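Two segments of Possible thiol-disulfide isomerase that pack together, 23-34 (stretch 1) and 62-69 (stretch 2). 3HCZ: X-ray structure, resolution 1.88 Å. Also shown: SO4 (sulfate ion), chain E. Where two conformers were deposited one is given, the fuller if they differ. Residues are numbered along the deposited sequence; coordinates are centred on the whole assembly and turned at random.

Stretch 1 (23-34) YRYLYDVQAKYT
Stretch 2 62-69: AKGIQVYA

How does the start of stretch 1 reach the other segment before any strand pairing begins? It does so through Tyr68, the residue of stretch 2 with the largest area covered here. Tyr23 (phi/psi -57/132) points away and makes no contact. Arg24, at -135/87, offers its carbonyl: Tyr68 OH donates a hydrogen bond to Arg24 O, 2.6 Å away and near the plane of the ring. The arginine side chain, m at chi1, chi2 and chi3, comes no nearer than Arg24 CB to Tyr68 CE1, 4.9 Å. In Tyr25 (-65/142, chi1 m) the CA-to-CB bond points away from stretch 2.

What packs around the body of the Tyr68 ring? Residues 26-28 form a short 3-10 segment that turns the chain, with Asp28 N bonded to Tyr25 O at 3.0 Å and Val29 N to Leu26 O at 3.1 Å. Leu26 (-53/-46, chi1 t, chi2 p) lays its CD1 over one face of the ring, 4.0 Å from the centroid and 3.8 Å from Tyr68 CG, a CH-pi contact. Tyr68 itself has chi1 -165° (t) and chi2 85°. Tyr27 (-68/-17) and Asp28 (-88/-6), both m at chi1, take no part. Val29 (-70/131, chi1 t) points toward stretch 2, placing CG2 3.8 Å from Tyr68 CD1 and CG1 4.1 Å from Gln66 CB. Leucine and valine suit these buried sites because they fill space without polar groups to satisfy, while tyrosine combines an apolar ring with a hydroxyl that can satisfy a backbone carbonyl.

How does the chain approach its partner as the loop ends? Gln30 (-105/110) is exposed, and its side chain leads away. Ala31 is extended at -164/147; its small CB points toward stretch 2 and lies 3.9 Å from both Gln66 N and Gln66 CB. Lys32 (-59/-41) has an all-t side chain whose end leads away, although CD passes 3.8 Å from Lys63 O. Its backbone Lys32 N donates to sulfate O4 at 2.8 Å. Opposite stands Gly64 (91/44), with Gly64 CA 5.0 Å from Lys32 CA. A CB there would be jammed against the preceding carbonyl and would clash with sulfate O4, so glycine fits this corner.

What fixes the register of the two strands? They run parallel, pairing Tyr33 with Ile65 and Thr34 with Gln66. Tyr33 (-136/140) bonds on both sides of its partner: Tyr33 N donates to Gly64 O, and Gln66 N to Tyr33 O, each at 3.1 Å. Two CA-H...O contacts, Ile65 CA to Tyr33 O and Thr34 CA to Gln66 O, both 3.3 Å, add to the pairing. Tyr33 (chi1 m) and Ile65 (-126/124, m, t) share one face, where Ile65 CG1 meets the ring edge 4.0 Å from Tyr33 CD2. On the other face Thr34 (-115/126, chi1 m) sets CG2 3.8 Å from Tyr68 CB, beside Gln66 (-108/150, t, p), whose OE1 accepts from Val67 N at 2.8 Å. Altogether 514 Å² is buried.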

# COMPACT_ATOMS: atom_id res chain seq x y z
N TYR A 23 3.07 -14.45 -7.64
CA TYR A 23 3.16 -13.06 -8.14
C TYR A 23 1.81 -12.37 -8.13
O TYR A 23 0.82 -12.95 -8.60
CB TYR A 23 3.71 -12.99 -9.56
CG TYR A 23 5.21 -13.12 -9.65
CD1 TYR A 23 6.06 -12.19 -9.00
CD2 TYR A 23 5.80 -14.17 -10.40
CE1 TYR A 23 7.46 -12.29 -9.10
CE2 TYR A 23 7.21 -14.28 -10.51
CZ TYR A 23 8.02 -13.33 -9.86
OH TYR A 23 9.38 -13.44 -9.97
N ARG A 24 1.78 -11.15 -7.58
CA ARG A 24 0.65 -10.24 -7.73
C ARG A 24 1.20 -8.87 -8.07
O ARG A 24 1.50 -8.07 -7.17
CB ARG A 24 -0.20 -10.20 -6.44
CG ARG A 24 -0.87 -11.54 -6.04
CD ARG A 24 -1.95 -12.06 -7.07
NE ARG A 24 -2.77 -10.95 -7.60
CZ ARG A 24 -3.75 -10.33 -6.93
NH1 ARG A 24 -4.38 -9.32 -7.50
NH2 ARG A 24 -4.13 -10.70 -5.71
N TYR A 25 1.41 -8.61 -9.35
CA TYR A 25 1.98 -7.31 -9.75
C TYR A 25 1.06 -6.16 -9.42
O TYR A 25 -0.17 -6.25 -9.58
CB TYR A 25 2.29 -7.20 -11.26
CG TYR A 25 3.17 -8.27 -11.88
CD1 TYR A 25 3.94 -9.18 -11.09
CD2 TYR A 25 3.26 -8.34 -13.28
CE1 TYR A 25 4.75 -10.20 -11.72
CE2 TYR A 25 4.07 -9.31 -13.91
CZ TYR A 25 4.80 -10.22 -13.12
OH TYR A 25 5.56 -11.13 -13.77
N LEU A 26 1.67 -5.05 -9.00
CA LEU A 26 0.88 -3.85 -8.68
C LEU A 26 -0.04 -3.44 -9.84
O LEU A 26 -1.25 -3.15 -9.63
CB LEU A 26 1.80 -2.68 -8.26
CG LEU A 26 1.06 -1.34 -8.10
CD1 LEU A 26 0.07 -1.43 -6.92
CD2 LEU A 26 2.11 -0.21 -7.87
N TYR A 27 0.51 -3.43 -11.06
CA TYR A 27 -0.24 -2.96 -12.19
C TYR A 27 -1.42 -3.87 -12.56
O TYR A 27 -2.35 -3.45 -13.28
CB TYR A 27 0.70 -2.82 -13.40
CG TYR A 27 1.54 -1.53 -13.40
CD1 TYR A 27 1.69 -0.77 -12.25
CD2 TYR A 27 2.23 -1.15 -14.53
CE1 TYR A 27 2.46 0.40 -12.24
CE2 TYR A 27 3.02 0.00 -14.55
CZ TYR A 27 3.12 0.77 -13.41
OH TYR A 27 3.90 1.89 -13.46
N ASP A 28 -1.40 -5.09 -12.06
CA ASP A 28 -2.48 -6.05 -12.33
C ASP A 28 -3.65 -5.96 -11.35
O ASP A 28 -4.69 -6.62 -11.57
CB ASP A 28 -1.92 -7.48 -12.38
CG ASP A 28 -1.05 -7.71 -13.59
OD1 ASP A 28 -1.34 -7.08 -14.63
OD2 ASP A 28 -0.08 -8.49 -13.53
N VAL A 29 -3.51 -5.14 -10.33
CA VAL A 29 -4.57 -4.91 -9.37
C VAL A 29 -5.67 -4.11 -10.07
O VAL A 29 -5.37 -3.12 -10.74
CB VAL A 29 -4.07 -4.18 -8.13
CG1 VAL A 29 -5.25 -3.84 -7.20
CG2 VAL A 29 -3.04 -5.12 -7.40
N GLN A 30 -6.90 -4.57 -9.93
CA GLN A 30 -8.08 -3.87 -10.40
C GLN A 30 -8.82 -3.25 -9.30
O GLN A 30 -9.46 -3.94 -8.57
CB GLN A 30 -9.08 -4.82 -10.99
CG GLN A 30 -8.54 -5.81 -11.80
CD GLN A 30 -8.60 -5.39 -13.17
OE1 GLN A 30 -7.77 -4.64 -13.59
NE2 GLN A 30 -9.61 -5.85 -13.90
N ALA A 31 -8.80 -1.95 -9.23
CA ALA A 31 -9.51 -1.26 -8.16
C ALA A 31 -9.66 0.22 -8.53
O ALA A 31 -8.76 0.80 -9.16
CB ALA A 31 -8.70 -1.39 -6.81
N LYS A 32 -10.76 0.83 -8.11
CA LYS A 32 -10.98 2.24 -8.35
C LYS A 32 -9.84 3.07 -7.70
O LYS A 32 -9.36 4.07 -8.30
CB LYS A 32 -12.35 2.67 -7.80
CG LYS A 32 -12.58 4.16 -7.91
CD LYS A 32 -13.98 4.52 -7.46
CE LYS A 32 -14.24 5.95 -7.79
NZ LYS A 32 -15.50 6.43 -7.18
N TYR A 33 -9.41 2.68 -6.49
CA TYR A 33 -8.24 3.32 -5.84
C TYR A 33 -7.43 2.20 -5.26
O TYR A 33 -8.01 1.24 -4.74
CB TYR A 33 -8.60 4.20 -4.63
CG TYR A 33 -9.43 5.36 -5.02
CD1 TYR A 33 -8.88 6.44 -5.72
CD2 TYR A 33 -10.79 5.39 -4.71
CE1 TYR A 33 -9.71 7.55 -6.12
CE2 TYR A 33 -11.60 6.48 -5.10
CZ TYR A 33 -11.04 7.55 -5.79
OH TYR A 33 -11.86 8.61 -6.17
N THR A 34 -6.11 2.32 -5.38
CA THR A 34 -5.18 1.42 -4.70
C THR A 34 -4.38 2.21 -3.69
O THR A 34 -3.74 3.22 -4.04
CB THR A 34 -4.18 0.70 -5.66
OG1 THR A 34 -4.91 -0.01 -6.65
CG2 THR A 34 -3.22 -0.30 -4.86
N ALA A 62 -15.63 -1.52 -0.01
CA ALA A 62 -16.72 -1.75 -0.95
C ALA A 62 -16.91 -0.54 -1.92
O ALA A 62 -17.57 -0.68 -2.97
CB ALA A 62 -18.01 -2.13 -0.20
N LYS A 63 -16.34 0.61 -1.55
CA LYS A 63 -16.14 1.79 -2.42
C LYS A 63 -15.23 1.51 -3.64
O LYS A 63 -15.03 2.41 -4.47
CB LYS A 63 -15.45 2.92 -1.65
CG LYS A 63 -16.28 3.81 -0.74
CD LYS A 63 -15.33 4.86 -0.10
CE LYS A 63 -16.03 5.80 0.87
NZ LYS A 63 -16.90 5.05 1.83
N GLY A 64 -14.64 0.31 -3.73
CA GLY A 64 -13.70 -0.01 -4.80
C GLY A 64 -12.24 0.27 -4.46
O GLY A 64 -11.50 0.79 -5.30
N ILE A 65 -11.80 -0.10 -3.25
CA ILE A 65 -10.44 0.26 -2.78
C ILE A 65 -9.70 -0.98 -2.35
O ILE A 65 -10.21 -1.76 -1.56
CB ILE A 65 -10.52 1.24 -1.60
CG1 ILE A 65 -11.29 2.48 -2.05
CG2 ILE A 65 -9.14 1.59 -1.10
CD1 ILE A 65 -11.76 3.37 -0.93
N GLN A 66 -8.53 -1.22 -2.94
CA GLN A 66 -7.64 -2.29 -2.47
C GLN A 66 -6.43 -1.66 -1.75
O GLN A 66 -6.00 -0.54 -2.11
CB GLN A 66 -7.21 -3.21 -3.64
CG GLN A 66 -6.23 -4.37 -3.24
CD GLN A 66 -6.84 -5.28 -2.22
OE1 GLN A 66 -6.82 -4.98 -1.02
NE2 GLN A 66 -7.44 -6.39 -2.67
N VAL A 67 -5.88 -2.37 -0.77
CA VAL A 67 -4.57 -1.99 -0.21
C VAL A 67 -3.53 -3.02 -0.69
O VAL A 67 -3.70 -4.24 -0.51
CB VAL A 67 -4.55 -1.96 1.34
CG1 VAL A 67 -3.12 -1.63 1.87
CG2 VAL A 67 -5.60 -0.95 1.90
N TYR A 68 -2.51 -2.49 -1.37
CA TYR A 68 -1.36 -3.28 -1.80
C TYR A 68 -0.41 -3.10 -0.64
O TYR A 68 0.34 -2.08 -0.56
CB TYR A 68 -0.82 -2.70 -3.12
CG TYR A 68 0.15 -3.63 -3.85
CD1 TYR A 68 -0.34 -4.63 -4.70
CD2 TYR A 68 1.52 -3.47 -3.73
CE1 TYR A 68 0.54 -5.49 -5.39
CE2 TYR A 68 2.42 -4.32 -4.43
CZ TYR A 68 1.91 -5.32 -5.24
OH TYR A 68 2.81 -6.15 -5.91
N ALA A 69 -0.48 -4.04 0.33
CA ALA A 69 0.23 -3.89 1.58
C ALA A 69 1.62 -4.51 1.36
O ALA A 69 1.79 -5.74 1.42
CB ALA A 69 -0.50 -4.54 2.76
S SO4 E . -13.66 -2.12 -7.79
O1 SO4 E . -15.10 -1.93 -7.74
O2 SO4 E . -13.23 -2.81 -6.57
O3 SO4 E . -13.33 -2.98 -8.92
O4 SO4 E . -12.97 -0.83 -7.92